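Local coordinates for protein ATP-dependent 6-phosphofructokinase subunit beta (Saccharomyces cerevisiae, PDB 3O8O) that catalyses the ATP-dependent phosphorylation of fructose 6-phosphate to fructose 1,6-bisphosphate, the first committing step of glycolysis, under allosteric control, at residues Gly113-Arg118 with Thr321-Ile326. Residues are numbered along the deposited sequence; the frame is centred on the assembly and turned at random.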
loop_
_atom_site.group_PDB
_atom_site.type_symbol
_atom_site.label_atom_id
_atom_site.label_comp_id
_atom_site.label_asym_id
_atom_site.label_seq_id
_atom_site.Cartn_x
_atom_site.Cartn_y
_atom_site.Cartn_z
ATOM N N GLY B 113 30.357 51.625 -13.150
ATOM C CA GLY B 113 31.477 51.875 -12.263
ATOM C C GLY B 113 32.519 50.781 -12.453
ATOM O O GLY B 113 33.710 51.066 -12.533
ATOM N N ALA B 114 32.053 49.533 -12.540
ATOM C CA ALA B 114 32.913 48.364 -12.726
ATOM C C ALA B 114 33.732 48.458 -14.015
ATOM O O ALA B 114 34.955 48.243 -14.005
ATOM C CB ALA B 114 32.070 47.112 -12.744
ATOM N N ASP B 115 33.048 48.773 -15.118
ATOM C CA ASP B 115 33.692 48.923 -16.428
ATOM C C ASP B 115 34.791 49.988 -16.362
ATOM O O ASP B 115 35.944 49.708 -16.701
ATOM C CB ASP B 115 32.672 49.337 -17.493
ATOM C CG ASP B 115 33.283 49.411 -18.881
ATOM O OD1 ASP B 115 33.202 48.408 -19.631
ATOM O OD2 ASP B 115 33.863 50.471 -19.211
ATOM N N LEU B 116 34.429 51.201 -15.937
ATOM C CA LEU B 116 35.405 52.278 -15.821
ATOM C C LEU B 116 36.618 51.748 -15.077
ATOM O O LEU B 116 37.755 51.888 -15.540
ATOM N N PHE B 117 36.366 51.125 -13.929
ATOM C CA PHE B 117 37.431 50.541 -13.121
ATOM C C PHE B 117 38.294 49.647 -14.005
ATOM O O PHE B 117 39.526 49.743 -13.997
ATOM C CB PHE B 117 36.843 49.712 -11.970
ATOM C CG PHE B 117 37.871 49.243 -10.967
ATOM C CD1 PHE B 117 38.760 50.138 -10.383
ATOM C CD2 PHE B 117 37.956 47.903 -10.613
ATOM C CE1 PHE B 117 39.715 49.705 -9.474
ATOM C CE2 PHE B 117 38.915 47.464 -9.698
ATOM C CZ PHE B 117 39.793 48.366 -9.131
ATOM N N ARG B 118 37.636 48.789 -14.776
ATOM C CA ARG B 118 38.332 47.874 -15.666
ATOM C C ARG B 118 39.288 48.617 -16.599
ATOM O O ARG B 118 40.468 48.269 -16.716
ATOM C CB ARG B 118 37.327 47.083 -16.502
ATOM C CG ARG B 118 37.939 45.867 -17.150
ATOM C CD ARG B 118 37.081 45.324 -18.272
ATOM N NE ARG B 118 37.769 44.238 -18.975
ATOM C CZ ARG B 118 37.328 43.660 -20.090
ATOM N NH1 ARG B 118 36.187 44.053 -20.645
ATOM N NH2 ARG B 118 38.043 42.699 -20.661
ATOM N N THR B 321 37.897 41.794 -25.332
ATOM C CA THR B 321 36.439 41.576 -25.211
ATOM C C THR B 321 35.744 42.681 -24.403
ATOM O O THR B 321 36.155 42.999 -23.280
ATOM C CB THR B 321 36.116 40.241 -24.501
ATOM O OG1 THR B 321 36.648 40.274 -23.171
ATOM C CG2 THR B 321 36.720 39.064 -25.238
ATOM N N PRO B 322 34.685 43.284 -24.966
ATOM C CA PRO B 322 33.959 44.352 -24.257
ATOM C C PRO B 322 33.359 43.791 -22.975
ATOM O O PRO B 322 32.976 42.623 -22.936
ATOM C CB PRO B 322 32.879 44.764 -25.256
ATOM C CG PRO B 322 33.536 44.491 -26.585
ATOM C CD PRO B 322 34.215 43.154 -26.357
ATOM N N SER B 323 33.275 44.611 -21.933
ATOM C CA SER B 323 32.724 44.141 -20.669
ATOM C C SER B 323 31.308 43.597 -20.859
ATOM O O SER B 323 30.410 44.306 -21.344
ATOM C CB SER B 323 32.736 45.266 -19.640
ATOM O OG SER B 323 34.068 45.663 -19.367
ATOM N N PRO B 324 31.099 42.316 -20.482
ATOM C CA PRO B 324 29.825 41.603 -20.586
ATOM C C PRO B 324 28.876 41.880 -19.420
ATOM O O PRO B 324 29.237 42.517 -18.431
ATOM C CB PRO B 324 30.271 40.150 -20.634
ATOM C CG PRO B 324 31.356 40.152 -19.594
ATOM C CD PRO B 324 32.142 41.412 -19.952
ATOM N N LEU B 325 27.660 41.367 -19.557
ATOM C CA LEU B 325 26.604 41.533 -18.575
ATOM C C LEU B 325 25.570 40.461 -18.909
ATOM O O LEU B 325 25.215 40.280 -20.080
ATOM C CB LEU B 325 26.040 42.947 -18.715
ATOM C CG LEU B 325 24.600 43.288 -18.371
ATOM C CD1 LEU B 325 24.472 44.818 -18.204
ATOM C CD2 LEU B 325 23.675 42.755 -19.474
ATOM N N ILE B 326 25.103 39.720 -17.907
ATOM C CA ILE B 326 24.119 38.679 -18.198
ATOM C C ILE B 326 22.676 39.135 -18.076
ATOM O O ILE B 326 22.297 39.797 -17.104
ATOM C CB ILE B 326 24.292 37.439 -17.318
ATOM C CG1 ILE B 326 25.515 36.628 -17.753
ATOM C CG2 ILE B 326 23.093 36.544 -17.491
ATOM C CD1 ILE B 326 26.833 37.303 -17.493
#
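Asp-115, on helix 108-129, comes closest in backbone to Ser-323 of segment 321-326, with 6.5 Å from CA to CA, a span bridged from the helix by Asp-115 and Arg-118, three residues apart and thus on the same face. The hydroxyl of Ser-323 sits between a carboxylate and a guanidinium: OG donates to OD1 of Asp-115 at 2.9 Å, reaching that oxygen from above the carboxylate plane, and accepts from NH1 of Arg-118 at 3.0 Å. Arg-118 leaves the helix with CG anti to the backbone N (chi1 -164°) and runs extended to NE, carrying its guanidinium past Ser-323 to the carbonyl of Thr-321. There NH1 bonds to Thr-321 O at 2.8 Å, almost in line with the carbonyl bond (C=O...N 160°) and close to the guanidinium plane, while NH2 adds a weak bond to the same oxygen. The case illustrates how a serine hydroxyl, able to donate and accept at once, can join an acidic and a basic side chain of one helix face. In this Rossmann-like alpha/beta half of the N-terminal catalytic domain, strand 324-328 lies beside strand 146-151 in the mixed sheet, and the contact ties the chain entering it to the helix that follows strand 101-106. A bond from NE to Leu-145 O fixes the guanidinium further. Thr-321 turns its own hydroxyl elsewhere, OG1 hydrogen-bonding to Thr-318 N.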